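PDB 1LZL: heroin esterase from Rhodococcus sp., which probably hydrolyses acetyl esters such as those of heroin, as an esterase of the alpha/beta hydrolase fold. Local coordinates for residues 52-57 with 67-72; 184-189 with 252-257. One frame throughout, in Å; residues are numbered along the deposited sequence.

Interaction 1: 52-57 with 67-72; sequences RELSAP and IRFVTP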
loop_
_atom_site.group_PDB
_atom_site.type_symbol
_atom_site.label_atom_id
_atom_site.label_comp_id
_atom_site.label_asym_id
_atom_site.label_seq_id
_atom_site.Cartn_x
_atom_site.Cartn_y
_atom_site.Cartn_z
ATOM N N ARG A 52 11.441 -16.030 4.722
ATOM C CA ARG A 52 12.299 -15.981 5.905
ATOM C C ARG A 52 12.256 -14.533 6.401
ATOM O O ARG A 52 11.880 -13.652 5.649
ATOM C CB ARG A 52 13.722 -16.433 5.678
ATOM C CG ARG A 52 14.602 -15.491 4.867
ATOM C CD ARG A 52 16.021 -16.052 4.709
ATOM N NE ARG A 52 16.645 -15.467 3.520
ATOM C CZ ARG A 52 17.667 -14.645 3.505
ATOM N NH1 ARG A 52 18.244 -14.282 4.660
ATOM N NH2 ARG A 52 18.162 -14.158 2.363
ATOM N N GLU A 53 12.645 -14.363 7.649
ATOM C CA GLU A 53 12.593 -13.025 8.207
ATOM C C GLU A 53 13.932 -12.319 8.117
ATOM O O GLU A 53 14.949 -12.880 8.505
ATOM C CB GLU A 53 12.160 -13.129 9.660
ATOM C CG GLU A 53 11.927 -11.784 10.356
ATOM C CD GLU A 53 11.350 -12.106 11.740
ATOM O OE1 GLU A 53 10.198 -12.604 11.755
ATOM O OE2 GLU A 53 12.037 -11.891 12.759
ATOM N N LEU A 54 13.888 -11.094 7.603
ATOM C CA LEU A 54 15.061 -10.225 7.601
ATOM C C LEU A 54 14.851 -9.171 8.681
ATOM O O LEU A 54 13.731 -8.842 9.078
ATOM C CB LEU A 54 15.261 -9.489 6.262
ATOM C CG LEU A 54 15.253 -10.364 5.012
ATOM C CD1 LEU A 54 15.439 -9.589 3.703
ATOM C CD2 LEU A 54 16.341 -11.418 5.165
ATOM N N SER A 55 15.976 -8.591 9.125
ATOM C CA SER A 55 15.964 -7.524 10.095
ATOM C C SER A 55 16.711 -6.311 9.573
ATOM O O SER A 55 17.932 -6.322 9.524
ATOM C CB SER A 55 16.649 -8.131 11.317
ATOM O OG SER A 55 16.591 -7.291 12.428
ATOM N N ALA A 56 16.017 -5.249 9.198
ATOM C CA ALA A 56 16.597 -3.997 8.714
ATOM C C ALA A 56 16.829 -3.050 9.877
ATOM O O ALA A 56 15.957 -2.745 10.705
ATOM C CB ALA A 56 15.652 -3.361 7.694
ATOM N N PRO A 57 18.018 -2.478 10.054
ATOM C CA PRO A 57 18.203 -1.464 11.101
ATOM C C PRO A 57 17.261 -0.275 10.900
ATOM O O PRO A 57 17.078 0.225 9.782
ATOM C CB PRO A 57 19.679 -1.080 10.911
ATOM C CG PRO A 57 20.315 -2.276 10.250
ATOM C CD PRO A 57 19.265 -2.828 9.329
ATOM N N ILE A 67 11.182 -7.771 8.124
ATOM C CA ILE A 67 10.752 -7.928 6.759
ATOM C C ILE A 67 10.409 -9.402 6.523
ATOM O O ILE A 67 11.237 -10.287 6.777
ATOM C CB ILE A 67 11.849 -7.492 5.776
ATOM C CG1 ILE A 67 12.175 -6.004 5.973
ATOM C CG2 ILE A 67 11.466 -7.821 4.340
ATOM C CD1 ILE A 67 13.442 -5.621 5.197
ATOM N N ARG A 68 9.217 -9.667 6.033
ATOM C CA ARG A 68 8.856 -11.015 5.585
ATOM C C ARG A 68 9.314 -11.114 4.139
ATOM O O ARG A 68 8.720 -10.522 3.226
ATOM C CB ARG A 68 7.360 -11.259 5.704
ATOM C CG ARG A 68 6.847 -11.126 7.126
ATOM C CD ARG A 68 5.374 -11.330 7.279
ATOM N NE ARG A 68 4.793 -12.653 7.059
ATOM C CZ ARG A 68 4.878 -13.657 7.909
ATOM N NH1 ARG A 68 5.553 -13.522 9.047
ATOM N NH2 ARG A 68 4.269 -14.776 7.577
ATOM N N PHE A 69 10.383 -11.866 3.927
ATOM C CA PHE A 69 11.104 -11.889 2.650
ATOM C C PHE A 69 10.788 -13.193 1.941
ATOM O O PHE A 69 11.189 -14.306 2.359
ATOM C CB PHE A 69 12.593 -11.722 2.936
ATOM C CG PHE A 69 13.451 -11.604 1.693
ATOM C CD1 PHE A 69 13.211 -10.581 0.793
ATOM C CD2 PHE A 69 14.506 -12.478 1.432
ATOM C CE1 PHE A 69 13.993 -10.395 -0.349
ATOM C CE2 PHE A 69 15.283 -12.338 0.293
ATOM C CZ PHE A 69 15.006 -11.310 -0.605
ATOM N N VAL A 70 10.015 -13.077 0.887
ATOM C CA VAL A 70 9.448 -14.142 0.085
ATOM C C VAL A 70 10.278 -14.317 -1.171
ATOM O O VAL A 70 10.479 -13.358 -1.948
ATOM C CB VAL A 70 7.973 -13.888 -0.259
ATOM C CG1 VAL A 70 7.349 -15.118 -0.943
ATOM C CG2 VAL A 70 7.172 -13.520 0.994
ATOM N N THR A 71 10.783 -15.530 -1.370
ATOM C CA THR A 71 11.576 -15.766 -2.588
ATOM C C THR A 71 11.056 -16.965 -3.373
ATOM O O THR A 71 10.529 -17.940 -2.834
ATOM C CB THR A 71 13.064 -15.944 -2.252
ATOM O OG1 THR A 71 13.162 -16.953 -1.229
ATOM C CG2 THR A 71 13.644 -14.670 -1.646
ATOM N N PRO A 72 11.145 -16.933 -4.681
ATOM C CA PRO A 72 10.638 -18.076 -5.442
ATOM C C PRO A 72 11.647 -19.222 -5.385
ATOM O O PRO A 72 12.848 -18.972 -5.389
ATOM C CB PRO A 72 10.577 -17.517 -6.857
ATOM C CG PRO A 72 11.552 -16.400 -6.903
ATOM C CD PRO A 72 11.693 -15.834 -5.537
HETATM O O HOH W 1 7.277 -11.464 10.516
#
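Leu54 is the bump of this contact, and the hollow it fills lies between Ile67 and Phe69. With CG anti to the carbonyl carbon (chi1 -52°) and CD1 extended beyond it, the methyl lies over one face of the Phe69 ring, 3.9 Å from the centroid, in a CH-pi contact displaced toward the CB end of the ring. Nearer the backbone, Leu54 CB rests against Ile67 CB at 4.0 Å, and the CD1 methyl of Ile67 reaches on to Ala56 CB. The second methyl of Leu54, CD2, lies against one face of the Arg52 guanidinium, toward its rim. That group, ending an extended chain, runs alongside Phe69 with its plane nearly perpendicular to the ring. Tyr139 of helix 128-142 packs on Leu54 and Ala56, and Ala136 on Ile67. On the other side, Glu53 and Arg68 meet only indirectly: a water donates a weak bond to Glu53 OE1 and accepts one from Arg68 NH1, while Arg68 NH2 forms a salt bridge with Asp99. Along the backbone, the pairs Arg52-Phe69 and Leu54-Ile67 each exchange two hydrogen bonds, Leu54 N to Ile67 O the straightest at 168°. The arrangement is that of a twisted antiparallel beta hairpin at the margin of an alpha/beta hydrolase sheet.

Interaction 2: 184-189 with 252-257; sequences QFLEIP and TYLSTM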
loop_
_atom_site.group_PDB
_atom_site.type_symbol
_atom_site.label_atom_id
_atom_site.label_comp_id
_atom_site.label_asym_id
_atom_site.label_seq_id
_atom_site.Cartn_x
_atom_site.Cartn_y
_atom_site.Cartn_z
ATOM N N GLN A 184 6.900 2.055 -9.144
ATOM C CA GLN A 184 6.046 2.408 -8.010
ATOM C C GLN A 184 4.659 1.840 -8.190
ATOM O O GLN A 184 4.044 2.123 -9.216
ATOM C CB GLN A 184 6.037 3.941 -7.902
ATOM C CG GLN A 184 5.083 4.426 -6.820
ATOM C CD GLN A 184 5.143 5.924 -6.583
ATOM O OE1 GLN A 184 5.154 6.342 -5.436
ATOM N NE2 GLN A 184 5.145 6.699 -7.675
ATOM N N PHE A 185 4.131 1.086 -7.219
ATOM C CA PHE A 185 2.842 0.415 -7.380
ATOM C C PHE A 185 1.915 0.860 -6.245
ATOM O O PHE A 185 2.184 0.477 -5.074
ATOM C CB PHE A 185 3.064 -1.106 -7.393
ATOM C CG PHE A 185 1.776 -1.878 -7.579
ATOM C CD1 PHE A 185 0.930 -2.226 -6.524
ATOM C CD2 PHE A 185 1.397 -2.241 -8.860
ATOM C CE1 PHE A 185 -0.252 -2.892 -6.760
ATOM C CE2 PHE A 185 0.217 -2.933 -9.084
ATOM C CZ PHE A 185 -0.623 -3.251 -8.048
ATOM N N LEU A 186 0.883 1.597 -6.589
ATOM C CA LEU A 186 0.015 2.208 -5.598
ATOM C C LEU A 186 -1.400 1.688 -5.724
ATOM O O LEU A 186 -2.097 2.059 -6.707
ATOM C CB LEU A 186 0.064 3.753 -5.754
ATOM C CG LEU A 186 1.477 4.360 -5.692
ATOM C CD1 LEU A 186 1.393 5.875 -5.824
ATOM C CD2 LEU A 186 2.220 3.981 -4.400
ATOM N N GLU A 187 -1.854 0.866 -4.798
ATOM C CA GLU A 187 -3.212 0.332 -4.919
ATOM C C GLU A 187 -4.125 1.040 -3.941
ATOM O O GLU A 187 -3.810 1.015 -2.734
ATOM C CB GLU A 187 -3.125 -1.183 -4.644
ATOM C CG GLU A 187 -4.391 -1.980 -4.693
ATOM C CD GLU A 187 -4.139 -3.498 -4.660
ATOM O OE1 GLU A 187 -3.085 -3.954 -4.170
ATOM O OE2 GLU A 187 -5.073 -4.202 -5.155
ATOM N N ILE A 188 -5.214 1.604 -4.432
ATOM C CA ILE A 188 -6.178 2.368 -3.614
ATOM C C ILE A 188 -5.452 3.216 -2.555
ATOM O O ILE A 188 -5.732 3.186 -1.374
ATOM C CB ILE A 188 -7.273 1.474 -3.032
ATOM C CG1 ILE A 188 -6.822 0.319 -2.099
ATOM C CG2 ILE A 188 -8.116 0.928 -4.170
ATOM C CD1 ILE A 188 -7.942 -0.552 -1.526
ATOM N N PRO A 189 -4.451 4.023 -2.978
ATOM C CA PRO A 189 -3.609 4.668 -1.965
ATOM C C PRO A 189 -4.287 5.748 -1.141
ATOM O O PRO A 189 -5.158 6.465 -1.669
ATOM C CB PRO A 189 -2.492 5.325 -2.834
ATOM C CG PRO A 189 -3.158 5.572 -4.163
ATOM C CD PRO A 189 -4.038 4.345 -4.368
ATOM N N THR A 252 4.851 4.407 -12.699
ATOM C CA THR A 252 3.916 4.111 -11.617
ATOM C C THR A 252 2.657 3.437 -12.121
ATOM O O THR A 252 2.187 3.766 -13.209
ATOM C CB THR A 252 3.528 5.457 -10.980
ATOM O OG1 THR A 252 4.716 6.012 -10.384
ATOM C CG2 THR A 252 2.466 5.342 -9.866
ATOM N N TYR A 253 2.095 2.547 -11.328
ATOM C CA TYR A 253 0.785 1.974 -11.536
ATOM C C TYR A 253 -0.065 2.511 -10.380
ATOM O O TYR A 253 0.397 2.405 -9.223
ATOM C CB TYR A 253 0.805 0.443 -11.514
ATOM C CG TYR A 253 -0.589 -0.167 -11.632
ATOM C CD1 TYR A 253 -1.377 -0.441 -10.519
ATOM C CD2 TYR A 253 -1.125 -0.429 -12.896
ATOM C CE1 TYR A 253 -2.643 -0.974 -10.632
ATOM C CE2 TYR A 253 -2.406 -0.993 -13.057
ATOM C CZ TYR A 253 -3.138 -1.247 -11.906
ATOM O OH TYR A 253 -4.405 -1.793 -11.960
ATOM N N LEU A 254 -1.262 3.016 -10.631
ATOM C CA LEU A 254 -2.142 3.483 -9.535
ATOM C C LEU A 254 -3.554 3.023 -9.822
ATOM O O LEU A 254 -4.078 3.311 -10.920
ATOM C CB LEU A 254 -2.069 5.013 -9.413
ATOM C CG LEU A 254 -2.580 5.594 -8.095
ATOM C CD1 LEU A 254 -1.951 6.936 -7.796
ATOM C CD2 LEU A 254 -4.112 5.752 -8.105
ATOM N N SER A 255 -4.185 2.288 -8.923
ATOM C CA SER A 255 -5.575 1.884 -9.084
ATOM C C SER A 255 -6.447 2.538 -8.023
ATOM O O SER A 255 -6.056 2.783 -6.875
ATOM C CB SER A 255 -5.729 0.351 -9.026
ATOM O OG SER A 255 -5.258 -0.103 -7.740
ATOM N N THR A 256 -7.692 2.837 -8.406
ATOM C CA THR A 256 -8.719 3.369 -7.510
ATOM C C THR A 256 -10.007 2.592 -7.744
ATOM O O THR A 256 -10.227 1.872 -8.735
ATOM C CB THR A 256 -8.938 4.879 -7.770
ATOM O OG1 THR A 256 -9.337 5.066 -9.142
ATOM C CG2 THR A 256 -7.665 5.683 -7.526
ATOM N N MET A 257 -10.925 2.709 -6.774
ATOM C CA MET A 257 -12.215 2.039 -6.781
ATOM C C MET A 257 -13.327 3.077 -6.796
ATOM O O MET A 257 -13.172 4.157 -6.260
ATOM C CB MET A 257 -12.347 1.116 -5.579
ATOM C CG MET A 257 -11.213 0.116 -5.458
ATOM S SD MET A 257 -11.196 -1.138 -6.745
ATOM C CE MET A 257 -9.486 -1.211 -7.208
HETATM O O HOH W 2 -6.178 -2.775 -7.784
#
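The rings of Phe185 and Tyr253 project side by side from paired residues, both with CG anti to the backbone N, and their planes are only 7° from parallel. The rings are offset so that little of one lies above the other: Phe185 CE2 meets Tyr253 CD1 at 3.3 Å, whereas the centroids are 5.0 Å apart. Glu187 OE1 lies in plane at the edge of the Phe185 ring, helix 299-315 packs against both aromatics, and Tyr253 OH is hydrogen-bonded to Glu307. Further along this side, a water bridges Glu187 OE2 and Ser255 OG. The flat amide of Gln184, on the other side of the sheet, directs NE2 almost in its own plane to Thr252 OG1 at 2.8 Å; Pro250 O also binds that hydroxyl. Leu186 and Leu254 cross obliquely beside it, and Pro189 CG rests on Leu254 CG. Backbone bonds alternate between the strands, three of them nearly along the C=O axis. The last, Ile188 N to Ser255 O, is more bent (134°), where Ile188 turns out of the strand with positive phi (39°). Its CG2 presses tightly on Met257 CG at 3.5 Å, and its side chain also touches Asp260 and His290, members with Ser160 of a probable catalytic triad. Parallel strands with a probable catalytic triad at their C-terminal ends are characteristic of the alpha/beta hydrolase fold.

Overall arrangement
After helices 9-14 and 26-41, the chain enters strand 49-56, turns, and returns along strand 65-72, so interaction 1 closes a hairpin, with nine residues between its segments, two of them still strand. Strands 79-85, 112-116 and 153-159 follow before 184-189 begins interaction 2, which closes a much longer excursion of 62 residues, containing helices 198-202 and 211-222 but no strand. The two closures are in series, neither nested nor crossed. Both belong to one mixed eight-stranded sheet: interaction 1 joins its outermost strand to the next, whereas interaction 2 joins two parallel strands toward the other margin. Their centres are 24 Å apart, and strands 112-116, 79-85 and 153-159 lie between them.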